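Local coordinates for CdiA-CT toxin, Conserved domain protein (Yersinia pseudotuberculosis serotype O:3, PDB 4ZQU) that is the toxic C-terminal domain of a contact-dependent growth inhibition protein, probably acting as a nuclease, and is bound here by its immunity protein, at residues A[60-65]-A[105-110]. Residues are numbered along the deposited sequence; the frame is centred on the assembly and turned at random.
Sequences KNIDVT and NRAIEY
Tyr110 reaches across from helix 98-113, and its OH donates a very short hydrogen bond of 2.5 Å to OD1 of Asp63. The carboxylate oxygen meets the ring at its edge, near the ring plane, while the carboxylate itself stands almost upright to the ring, the two planes 83° apart. With CG anti to the backbone N (chi1 171°), the tyrosine ring extends toward helix 53-66 and carries its hydroxyl to the acid. A long, weak ion pair joins OD2 of Asp63 to Lys59, one turn earlier, and Tyr55 and Lys59 also touch the tyrosine. The axes of 60-65 and 105-110 run nearly parallel, 13° apart in direction, and come within 10.5 Å of each other; the two helices pack side by side in the restriction endonuclease-like domain of the PDDEXK clan, next to strand 117-122 of its mixed sheet. The apolar part of the contact belongs to Ile62. Its CG2 lies 3.8 Å from CE2 of Tyr110, approaching obliquely, whereas CD1 comes up to the ring edge in plane. That same CD1 sits 4.3 Å from CB of Ala107 and presses against the backbone O of Ala107 at 3.2 Å. Val118 of the sheet touches Ile62 as well.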
ATOM      1  N   LYS A  60     -15.769   4.614  12.181  1.00 38.41           N
ATOM      2  CA  LYS A  60     -15.747   4.224  10.782  1.00 42.16           C
ATOM      3  C   LYS A  60     -14.310   4.199  10.280  1.00 43.16           C
ATOM      4  O   LYS A  60     -13.921   3.314   9.521  1.00 46.38           O
ATOM      5  CB  LYS A  60     -16.600   5.179   9.946  1.00 46.51           C
ATOM      6  CG  LYS A  60     -16.487   4.989   8.445  1.00 52.02           C
ATOM      7  CD  LYS A  60     -17.698   5.570   7.733  1.00 55.93           C
ATOM      8  CE  LYS A  60     -17.302   6.733   6.836  1.00 59.17           C
ATOM      9  NZ  LYS A  60     -17.521   6.437   5.390  1.00 64.21           N
ATOM     10  N   ASN A  61     -13.518   5.170  10.724  1.00 41.17           N
ATOM     11  CA  ASN A  61     -12.109   5.220  10.362  1.00 40.95           C
ATOM     12  C   ASN A  61     -11.311   4.138  11.077  1.00 40.31           C
ATOM     13  O   ASN A  61     -10.498   3.455  10.460  1.00 42.99           O
ATOM     14  CB  ASN A  61     -11.521   6.593  10.679  1.00 41.21           C
ATOM     15  CG  ASN A  61     -10.083   6.735  10.206  1.00 44.86           C
ATOM     16  OD1 ASN A  61      -9.157   6.218  10.829  1.00 45.27           O
ATOM     17  ND2 ASN A  61      -9.892   7.443   9.099  1.00 46.87           N
ATOM     18  N   ILE A  62     -11.551   3.991  12.378  1.00 38.75           N
ATOM     19  CA  ILE A  62     -10.855   3.002  13.200  1.00 37.43           C
ATOM     20  C   ILE A  62     -10.970   1.590  12.636  1.00 39.71           C
ATOM     21  O   ILE A  62      -9.982   0.862  12.557  1.00 42.80           O
ATOM     22  CB  ILE A  62     -11.394   3.000  14.643  1.00 35.42           C
ATOM     23  CG1 ILE A  62     -11.086   4.328  15.329  1.00 32.39           C
ATOM     24  CG2 ILE A  62     -10.797   1.849  15.440  1.00 35.65           C
ATOM     25  CD1 ILE A  62     -11.613   4.414  16.737  1.00 30.44           C
ATOM     26  N   ASP A  63     -12.180   1.210  12.241  1.00 39.51           N
ATOM     27  CA  ASP A  63     -12.423  -0.128  11.714  1.00 41.06           C
ATOM     28  C   ASP A  63     -11.588  -0.399  10.466  1.00 42.02           C
ATOM     29  O   ASP A  63     -11.058  -1.494  10.300  1.00 43.95           O
ATOM     30  CB  ASP A  63     -13.909  -0.323  11.405  1.00 42.89           C
ATOM     31  CG  ASP A  63     -14.770  -0.315  12.655  1.00 43.08           C
ATOM     32  OD1 ASP A  63     -14.281  -0.757  13.716  1.00 42.34           O
ATOM     33  OD2 ASP A  63     -15.936   0.131  12.575  1.00 42.68           O
ATOM     34  N   VAL A  64     -11.465   0.606   9.604  1.00 41.00           N
ATOM     35  CA  VAL A  64     -10.706   0.468   8.366  1.00 41.40           C
ATOM     36  C   VAL A  64      -9.215   0.295   8.647  1.00 40.75           C
ATOM     37  O   VAL A  64      -8.547  -0.528   8.020  1.00 42.56           O
ATOM     38  CB  VAL A  64     -10.909   1.684   7.443  1.00 41.53           C
ATOM     39  CG1 VAL A  64     -10.134   1.507   6.150  1.00 42.01           C
ATOM     40  CG2 VAL A  64     -12.382   1.875   7.149  1.00 42.39           C
ATOM     41  N   THR A  65      -8.701   1.074   9.591  1.00 37.76           N
ATOM     42  CA  THR A  65      -7.303   0.970   9.983  1.00 37.21           C
ATOM     43  C   THR A  65      -7.009  -0.410  10.555  1.00 36.85           C
ATOM     44  O   THR A  65      -5.964  -0.999  10.281  1.00 37.56           O
ATOM     45  CB  THR A  65      -6.922   2.036  11.031  1.00 36.51           C
ATOM     46  OG1 THR A  65      -7.568   1.738  12.273  1.00 39.63           O
ATOM     47  CG2 THR A  65      -7.339   3.420  10.573  1.00 33.41           C
ATOM     48  N   ASN A 105     -13.798  10.449  23.315  1.00 28.11           N
ATOM     49  CA  ASN A 105     -13.109   9.593  24.269  1.00 30.84           C
ATOM     50  C   ASN A 105     -13.582   8.149  24.179  1.00 34.96           C
ATOM     51  O   ASN A 105     -12.827   7.219  24.463  1.00 35.02           O
ATOM     52  CB  ASN A 105     -13.301  10.126  25.686  1.00 28.72           C
ATOM     53  CG  ASN A 105     -12.507  11.383  25.936  1.00 27.80           C
ATOM     54  OD1 ASN A 105     -11.306  11.431  25.671  1.00 33.01           O
ATOM     55  ND2 ASN A 105     -13.174  12.416  26.430  1.00 29.17           N
ATOM     56  N   ARG A 106     -14.835   7.971  23.779  1.00 37.31           N
ATOM     57  CA  ARG A 106     -15.397   6.639  23.594  1.00 40.41           C
ATOM     58  C   ARG A 106     -14.736   5.928  22.422  1.00 36.65           C
ATOM     59  O   ARG A 106     -14.436   4.736  22.494  1.00 39.27           O
ATOM     60  CB  ARG A 106     -16.908   6.715  23.371  1.00 46.51           C
ATOM     61  CG  ARG A 106     -17.700   5.706  24.187  1.00 53.21           C
ATOM     62  CD  ARG A 106     -19.204   5.890  24.020  1.00 59.30           C
ATOM     63  NE  ARG A 106     -19.634   7.283  24.123  1.00 62.04           N
ATOM     64  CZ  ARG A 106     -20.517   7.855  23.309  1.00 64.25           C
ATOM     65  NH1 ARG A 106     -21.059   7.156  22.319  1.00 64.83           N
ATOM     66  NH2 ARG A 106     -20.858   9.126  23.482  1.00 65.12           N
ATOM     67  N   ALA A 107     -14.527   6.669  21.339  1.00 32.93           N
ATOM     68  CA  ALA A 107     -13.866   6.138  20.157  1.00 33.15           C
ATOM     69  C   ALA A 107     -12.387   5.873  20.433  1.00 35.05           C
ATOM     70  O   ALA A 107     -11.800   4.942  19.882  1.00 35.87           O
ATOM     71  CB  ALA A 107     -14.029   7.094  18.990  1.00 31.61           C
ATOM     72  N   ILE A 108     -11.789   6.700  21.285  1.00 34.64           N
ATOM     73  CA  ILE A 108     -10.405   6.506  21.701  1.00 33.25           C
ATOM     74  C   ILE A 108     -10.239   5.146  22.362  1.00 37.73           C
ATOM     75  O   ILE A 108      -9.309   4.397  22.060  1.00 38.32           O
ATOM     76  CB  ILE A 108      -9.948   7.602  22.680  1.00 32.32           C
ATOM     77  CG1 ILE A 108      -9.794   8.939  21.953  1.00 32.52           C
ATOM     78  CG2 ILE A 108      -8.642   7.211  23.353  1.00 32.97           C
ATOM     79  CD1 ILE A 108      -9.415  10.086  22.869  1.00 26.25           C
ATOM     80  N   GLU A 109     -11.161   4.829  23.264  1.00 42.02           N
ATOM     81  CA  GLU A 109     -11.092   3.581  24.008  1.00 46.84           C
ATOM     82  C   GLU A 109     -11.502   2.409  23.130  1.00 44.12           C
ATOM     83  O   GLU A 109     -10.963   1.311  23.261  1.00 45.48           O
ATOM     84  CB  GLU A 109     -11.974   3.649  25.260  1.00 52.65           C
ATOM     85  CG  GLU A 109     -11.793   2.475  26.212  1.00 60.49           C
ATOM     86  CD  GLU A 109     -10.536   2.605  27.049  1.00 68.18           C
ATOM     87  OE1 GLU A 109      -9.822   3.619  26.895  1.00 69.95           O
ATOM     88  OE2 GLU A 109     -10.258   1.701  27.861  1.00 72.40           O
ATOM     89  N   TYR A 110     -12.460   2.645  22.240  1.00 40.50           N
ATOM     90  CA  TYR A 110     -12.842   1.634  21.264  1.00 41.52           C
ATOM     91  C   TYR A 110     -11.648   1.247  20.398  1.00 42.12           C
ATOM     92  O   TYR A 110     -11.333   0.066  20.254  1.00 44.60           O
ATOM     93  CB  TYR A 110     -13.988   2.128  20.378  1.00 40.66           C
ATOM     94  CG  TYR A 110     -14.278   1.209  19.215  1.00 42.31           C
ATOM     95  CD1 TYR A 110     -15.005   0.040  19.396  1.00 45.89           C
ATOM     96  CD2 TYR A 110     -13.814   1.503  17.939  1.00 41.01           C
ATOM     97  CE1 TYR A 110     -15.267  -0.809  18.336  1.00 48.11           C
ATOM     98  CE2 TYR A 110     -14.066   0.660  16.876  1.00 43.00           C
ATOM     99  CZ  TYR A 110     -14.796  -0.492  17.078  1.00 47.98           C
ATOM    100  OH  TYR A 110     -15.051  -1.330  16.018  1.00 52.50           O
TER